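Local coordinates for rhamnosidase B (Bacillus sp., PDB 2OKX), which probably hydrolyses terminal alpha-L-rhamnose residues from rhamnosides, as an alpha-L-rhamnosidase of glycoside hydrolase family 78, at residues Thr696-Arg707 against Thr766-Val775. Sequence-based numbering, arbitrary orientation.
Sequences THQNLFLVKALR and TQVVAYLCGV
One face of the Phe701 ring receives a methyl of Val769: CG1, set over the ring centre by lying anti to its backbone N (chi1 177°), is 3.7 Å from the centroid, a CH-pi contact. The sulfur of Cys773 meets the same ring obliquely, its SG 3.6 Å from Phe701 CD2, in a sulfur-aromatic contact. With a serine in place of Phe701, the Val769 methyl and the Cys773 sulfur would probably lose the ring they pack on and a gap would open between the helices. The guanidinium of Arg707 has CG1 of Val703, one turn earlier in its own helix, over one face; Cys773 O lies at its edge, in plane, 3.8 Å from NH2. Leu700, with CG anti to its carbonyl carbon (chi1 -65°), divides its branches: alanine's single methyl lets CD1 come within 3.5 Å of Ala770 N, while CD2 presses tightly on Val775 CG2 at 3.5 Å. Gly774, with positive phi, forms a Schellman motif in which Val775 N bonds back to Ala770 O, bringing Val775 to Leu700. At the other end the methyls of Thr696 and Thr766 meet, and a water bridges His697 N and Thr766 OG1, which also bonds Asp750. With axes 9.1 Å apart and 13° from parallel, helices 696-707 and 766-772, separated in sequence by helix 723-739, are consistent with neighbours in one layer of the family's (alpha/alpha)6 barrel.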
ATOM      1  N   THR A 696      -0.951  -9.688  26.520  1.00 29.96           N
ATOM      2  CA  THR A 696      -0.442  -8.606  27.352  1.00 30.77           C
ATOM      3  C   THR A 696      -0.237  -7.249  26.683  1.00 29.63           C
ATOM      4  O   THR A 696      -0.751  -6.243  27.170  1.00 29.11           O
ATOM      5  CB  THR A 696       0.873  -9.023  28.049  1.00 31.50           C
ATOM      6  OG1 THR A 696       0.672 -10.261  28.744  1.00 34.74           O
ATOM      7  CG2 THR A 696       1.302  -7.965  29.063  1.00 32.60           C
ATOM      8  N   HIS A 697       0.488  -7.202  25.566  1.00 29.75           N
ATOM      9  CA  HIS A 697       0.730  -5.908  24.932  1.00 28.51           C
ATOM     10  C   HIS A 697      -0.515  -5.058  24.661  1.00 28.49           C
ATOM     11  O   HIS A 697      -0.502  -3.858  24.936  1.00 28.38           O
ATOM     12  CB  HIS A 697       1.587  -6.056  23.658  1.00 28.25           C
ATOM     13  CG  HIS A 697       0.969  -6.890  22.578  1.00 27.42           C
ATOM     14  ND1 HIS A 697      -0.253  -6.598  22.012  1.00 27.77           N
ATOM     15  CD2 HIS A 697       1.439  -7.975  21.919  1.00 27.30           C
ATOM     16  CE1 HIS A 697      -0.508  -7.466  21.050  1.00 27.20           C
ATOM     17  NE2 HIS A 697       0.501  -8.312  20.973  1.00 27.52           N
ATOM     18  N   GLN A 698      -1.593  -5.648  24.149  1.00 27.89           N
ATOM     19  CA  GLN A 698      -2.787  -4.841  23.897  1.00 28.20           C
ATOM     20  C   GLN A 698      -3.535  -4.490  25.181  1.00 28.74           C
ATOM     21  O   GLN A 698      -4.308  -3.534  25.219  1.00 27.72           O
ATOM     22  CB  GLN A 698      -3.728  -5.520  22.891  1.00 29.33           C
ATOM     23  CG  GLN A 698      -4.034  -6.988  23.135  1.00 30.28           C
ATOM     24  CD  GLN A 698      -4.911  -7.564  22.032  1.00 32.43           C
ATOM     25  OE1 GLN A 698      -4.665  -7.331  20.849  1.00 33.39           O
ATOM     26  NE2 GLN A 698      -5.933  -8.322  22.413  1.00 31.90           N
ATOM     27  N   ASN A 699      -3.304  -5.259  26.237  1.00 30.26           N
ATOM     28  CA  ASN A 699      -3.938  -4.963  27.515  1.00 30.57           C
ATOM     29  C   ASN A 699      -3.277  -3.690  28.042  1.00 29.57           C
ATOM     30  O   ASN A 699      -3.942  -2.793  28.560  1.00 28.91           O
ATOM     31  CB  ASN A 699      -3.728  -6.121  28.492  1.00 31.47           C
ATOM     32  CG  ASN A 699      -4.906  -7.074  28.521  1.00 33.21           C
ATOM     33  OD1 ASN A 699      -5.887  -6.843  29.233  1.00 33.23           O
ATOM     34  ND2 ASN A 699      -4.826  -8.142  27.733  1.00 28.98           N
ATOM     35  N   LEU A 700      -1.959  -3.622  27.881  1.00 30.06           N
ATOM     36  CA  LEU A 700      -1.180  -2.469  28.320  1.00 29.60           C
ATOM     37  C   LEU A 700      -1.549  -1.213  27.532  1.00 30.30           C
ATOM     38  O   LEU A 700      -1.711  -0.136  28.105  1.00 29.68           O
ATOM     39  CB  LEU A 700       0.311  -2.766  28.164  1.00 29.34           C
ATOM     40  CG  LEU A 700       0.878  -3.889  29.040  1.00 30.88           C
ATOM     41  CD1 LEU A 700       2.260  -4.279  28.551  1.00 28.52           C
ATOM     42  CD2 LEU A 700       0.923  -3.434  30.500  1.00 30.09           C
ATOM     43  N   PHE A 701      -1.684  -1.347  26.213  1.00 29.21           N
ATOM     44  CA  PHE A 701      -2.034  -0.201  25.385  1.00 29.21           C
ATOM     45  C   PHE A 701      -3.459   0.282  25.646  1.00 28.99           C
ATOM     46  O   PHE A 701      -3.768   1.453  25.439  1.00 29.23           O
ATOM     47  CB  PHE A 701      -1.839  -0.533  23.899  1.00 29.64           C
ATOM     48  CG  PHE A 701      -0.437  -0.285  23.401  1.00 30.79           C
ATOM     49  CD1 PHE A 701       0.233  -1.245  22.647  1.00 31.19           C
ATOM     50  CD2 PHE A 701       0.210   0.919  23.675  1.00 31.21           C
ATOM     51  CE1 PHE A 701       1.523  -1.015  22.173  1.00 29.63           C
ATOM     52  CE2 PHE A 701       1.503   1.160  23.204  1.00 33.17           C
ATOM     53  CZ  PHE A 701       2.161   0.189  22.451  1.00 31.19           C
ATOM     54  N   LEU A 702      -4.331  -0.610  26.103  1.00 28.79           N
ATOM     55  CA  LEU A 702      -5.701  -0.202  26.399  1.00 28.79           C
ATOM     56  C   LEU A 702      -5.671   0.750  27.594  1.00 29.12           C
ATOM     57  O   LEU A 702      -6.407   1.735  27.640  1.00 28.04           O
ATOM     58  CB  LEU A 702      -6.576  -1.416  26.721  1.00 30.44           C
ATOM     59  CG  LEU A 702      -8.026  -1.113  27.130  1.00 30.29           C
ATOM     60  CD1 LEU A 702      -8.678  -0.161  26.139  1.00 31.12           C
ATOM     61  CD2 LEU A 702      -8.809  -2.417  27.203  1.00 29.50           C
ATOM     62  N   VAL A 703      -4.808   0.453  28.559  1.00 29.70           N
ATOM     63  CA  VAL A 703      -4.677   1.303  29.735  1.00 31.88           C
ATOM     64  C   VAL A 703      -4.290   2.707  29.282  1.00 31.69           C
ATOM     65  O   VAL A 703      -4.963   3.685  29.614  1.00 30.88           O
ATOM     66  CB  VAL A 703      -3.588   0.772  30.693  1.00 32.45           C
ATOM     67  CG1 VAL A 703      -3.353   1.770  31.824  1.00 34.19           C
ATOM     68  CG2 VAL A 703      -4.010  -0.579  31.259  1.00 33.61           C
ATOM     69  N   LYS A 704      -3.213   2.796  28.507  1.00 32.74           N
ATOM     70  CA  LYS A 704      -2.739   4.089  28.022  1.00 33.09           C
ATOM     71  C   LYS A 704      -3.766   4.789  27.139  1.00 32.89           C
ATOM     72  O   LYS A 704      -3.897   6.010  27.185  1.00 33.33           O
ATOM     73  CB  LYS A 704      -1.424   3.932  27.252  1.00 35.12           C
ATOM     74  CG  LYS A 704      -0.807   5.267  26.851  1.00 36.91           C
ATOM     75  CD  LYS A 704       0.433   5.092  25.999  1.00 41.15           C
ATOM     76  CE  LYS A 704       0.863   6.422  25.390  1.00 41.28           C
ATOM     77  NZ  LYS A 704       1.952   6.240  24.390  1.00 45.98           N
ATOM     78  N   ALA A 705      -4.493   4.017  26.333  1.00 32.81           N
ATOM     79  CA  ALA A 705      -5.510   4.584  25.454  1.00 32.17           C
ATOM     80  C   ALA A 705      -6.619   5.215  26.294  1.00 32.20           C
ATOM     81  O   ALA A 705      -7.104   6.302  25.990  1.00 32.58           O
ATOM     82  CB  ALA A 705      -6.086   3.503  24.551  1.00 32.04           C
ATOM     83  N   LEU A 706      -7.017   4.519  27.353  1.00 33.04           N
ATOM     84  CA  LEU A 706      -8.060   5.012  28.248  1.00 33.23           C
ATOM     85  C   LEU A 706      -7.637   6.336  28.873  1.00 32.10           C
ATOM     86  O   LEU A 706      -8.451   7.244  29.045  1.00 32.04           O
ATOM     87  CB  LEU A 706      -8.328   3.985  29.348  1.00 31.99           C
ATOM     88  CG  LEU A 706      -9.031   2.707  28.887  1.00 32.07           C
ATOM     89  CD1 LEU A 706      -8.857   1.612  29.926  1.00 29.86           C
ATOM     90  CD2 LEU A 706     -10.500   3.014  28.635  1.00 29.44           C
ATOM     91  N   ARG A 707      -6.358   6.438  29.216  1.00 32.12           N
ATOM     92  CA  ARG A 707      -5.830   7.656  29.819  1.00 32.91           C
ATOM     93  C   ARG A 707      -5.621   8.753  28.777  1.00 34.15           C
ATOM     94  O   ARG A 707      -5.998   9.906  28.994  1.00 33.63           O
ATOM     95  CB  ARG A 707      -4.523   7.343  30.550  1.00 33.37           C
ATOM     96  CG  ARG A 707      -4.743   6.495  31.789  1.00 35.23           C
ATOM     97  CD  ARG A 707      -3.458   5.911  32.333  1.00 37.80           C
ATOM     98  NE  ARG A 707      -3.693   5.211  33.594  1.00 38.80           N
ATOM     99  CZ  ARG A 707      -2.826   4.382  34.165  1.00 39.52           C
ATOM    100  NH1 ARG A 707      -3.130   3.797  35.316  1.00 40.22           N
ATOM    101  NH2 ARG A 707      -1.662   4.126  33.581  1.00 39.83           N
ATOM    102  N   THR A 766       6.792  -6.789  24.817  1.00 28.04           N
ATOM    103  CA  THR A 766       5.867  -6.649  25.932  1.00 27.75           C
ATOM    104  C   THR A 766       6.432  -5.784  27.050  1.00 27.47           C
ATOM    105  O   THR A 766       5.710  -4.992  27.649  1.00 26.45           O
ATOM    106  CB  THR A 766       5.478  -8.026  26.496  1.00 29.36           C
ATOM    107  OG1 THR A 766       4.827  -8.786  25.469  1.00 29.45           O
ATOM    108  CG2 THR A 766       4.530  -7.871  27.684  1.00 27.13           C
ATOM    109  N   GLN A 767       7.724  -5.935  27.322  1.00 29.43           N
ATOM    110  CA  GLN A 767       8.375  -5.162  28.374  1.00 31.56           C
ATOM    111  C   GLN A 767       8.422  -3.682  27.991  1.00 31.51           C
ATOM    112  O   GLN A 767       8.128  -2.809  28.811  1.00 31.69           O
ATOM    113  CB  GLN A 767       9.798  -5.673  28.612  1.00 33.45           C
ATOM    114  CG  GLN A 767       9.932  -7.188  28.723  1.00 34.47           C
ATOM    115  CD  GLN A 767       8.852  -7.821  29.585  1.00 37.46           C
ATOM    116  OE1 GLN A 767       8.574  -7.362  30.693  1.00 36.10           O
ATOM    117  NE2 GLN A 767       8.246  -8.892  29.077  1.00 34.21           N
ATOM    118  N   VAL A 768       8.798  -3.404  26.743  1.00 29.11           N
ATOM    119  CA  VAL A 768       8.872  -2.029  26.264  1.00 27.34           C
ATOM    120  C   VAL A 768       7.506  -1.358  26.380  1.00 26.05           C
ATOM    121  O   VAL A 768       7.402  -0.220  26.836  1.00 26.68           O
ATOM    122  CB  VAL A 768       9.341  -1.968  24.786  1.00 26.47           C
ATOM    123  CG1 VAL A 768       9.192  -0.553  24.246  1.00 26.81           C
ATOM    124  CG2 VAL A 768      10.792  -2.408  24.684  1.00 26.67           C
ATOM    125  N   VAL A 769       6.460  -2.065  25.969  1.00 24.39           N
ATOM    126  CA  VAL A 769       5.112  -1.513  26.033  1.00 24.77           C
ATOM    127  C   VAL A 769       4.684  -1.245  27.474  1.00 26.06           C
ATOM    128  O   VAL A 769       4.030  -0.242  27.755  1.00 26.81           O
ATOM    129  CB  VAL A 769       4.083  -2.458  25.361  1.00 24.94           C
ATOM    130  CG1 VAL A 769       2.681  -1.895  25.513  1.00 21.87           C
ATOM    131  CG2 VAL A 769       4.420  -2.625  23.884  1.00 23.30           C
ATOM    132  N   ALA A 770       5.047  -2.140  28.386  1.00 27.36           N
ATOM    133  CA  ALA A 770       4.694  -1.963  29.791  1.00 29.78           C
ATOM    134  C   ALA A 770       5.356  -0.689  30.318  1.00 30.11           C
ATOM    135  O   ALA A 770       4.767   0.061  31.099  1.00 30.59           O
ATOM    136  CB  ALA A 770       5.152  -3.170  30.603  1.00 27.43           C
ATOM    137  N   TYR A 771       6.582  -0.449  29.869  1.00 30.95           N
ATOM    138  CA  TYR A 771       7.338   0.726  30.279  1.00 32.10           C
ATOM    139  C   TYR A 771       6.700   2.014  29.756  1.00 32.49           C
ATOM    140  O   TYR A 771       6.511   2.972  30.507  1.00 31.18           O
ATOM    141  CB  TYR A 771       8.771   0.620  29.758  1.00 32.92           C
ATOM    142  CG  TYR A 771       9.699   1.701  30.265  1.00 33.81           C
ATOM    143  CD1 TYR A 771      10.191   1.670  31.571  1.00 34.36           C
ATOM    144  CD2 TYR A 771      10.092   2.750  29.439  1.00 32.29           C
ATOM    145  CE1 TYR A 771      11.053   2.662  32.041  1.00 34.39           C
ATOM    146  CE2 TYR A 771      10.951   3.744  29.896  1.00 34.00           C
ATOM    147  CZ  TYR A 771      11.428   3.695  31.197  1.00 33.89           C
ATOM    148  OH  TYR A 771      12.273   4.681  31.648  1.00 33.61           O
ATOM    149  N   LEU A 772       6.369   2.030  28.467  1.00 31.19           N
ATOM    150  CA  LEU A 772       5.763   3.200  27.837  1.00 31.05           C
ATOM    151  C   LEU A 772       4.364   3.523  28.332  1.00 31.60           C
ATOM    152  O   LEU A 772       3.975   4.688  28.387  1.00 31.75           O
ATOM    153  CB  LEU A 772       5.696   3.021  26.318  1.00 31.07           C
ATOM    154  CG  LEU A 772       6.979   3.169  25.506  1.00 31.03           C
ATOM    155  CD1 LEU A 772       6.694   2.836  24.049  1.00 33.01           C
ATOM    156  CD2 LEU A 772       7.500   4.587  25.633  1.00 31.35           C
ATOM    157  N   CYS A 773       3.597   2.495  28.674  1.00 31.74           N
ATOM    158  CA  CYS A 773       2.235   2.706  29.137  1.00 33.87           C
ATOM    159  C   CYS A 773       2.146   3.110  30.606  1.00 34.67           C
ATOM    160  O   CYS A 773       1.070   3.432  31.100  1.00 34.31           O
ATOM    161  CB  CYS A 773       1.401   1.449  28.873  1.00 35.15           C
ATOM    162  SG  CYS A 773       1.159   1.127  27.102  1.00 36.29           S
ATOM    163  N   GLY A 774       3.283   3.101  31.294  1.00 36.92           N
ATOM    164  CA  GLY A 774       3.301   3.487  32.694  1.00 40.35           C
ATOM    165  C   GLY A 774       2.671   2.466  33.621  1.00 42.98           C
ATOM    166  O   GLY A 774       2.225   2.804  34.718  1.00 43.04           O
ATOM    167  N   VAL A 775       2.628   1.214  33.177  1.00 44.63           N
ATOM    168  CA  VAL A 775       2.058   0.141  33.979  1.00 45.84           C
ATOM    169  C   VAL A 775       3.136  -0.393  34.910  1.00 47.64           C
ATOM    170  O   VAL A 775       2.853  -0.813  36.032  1.00 47.54           O
ATOM    171  CB  VAL A 775       1.535  -1.008  33.084  1.00 45.83           C
ATOM    172  CG1 VAL A 775       1.174  -2.215  33.935  1.00 45.49           C
ATOM    173  CG2 VAL A 775       0.316  -0.537  32.305  1.00 43.99           C
TER
HETATM  174  O   HOH W   1       2.068  -9.354  24.748  1.00 28.05           O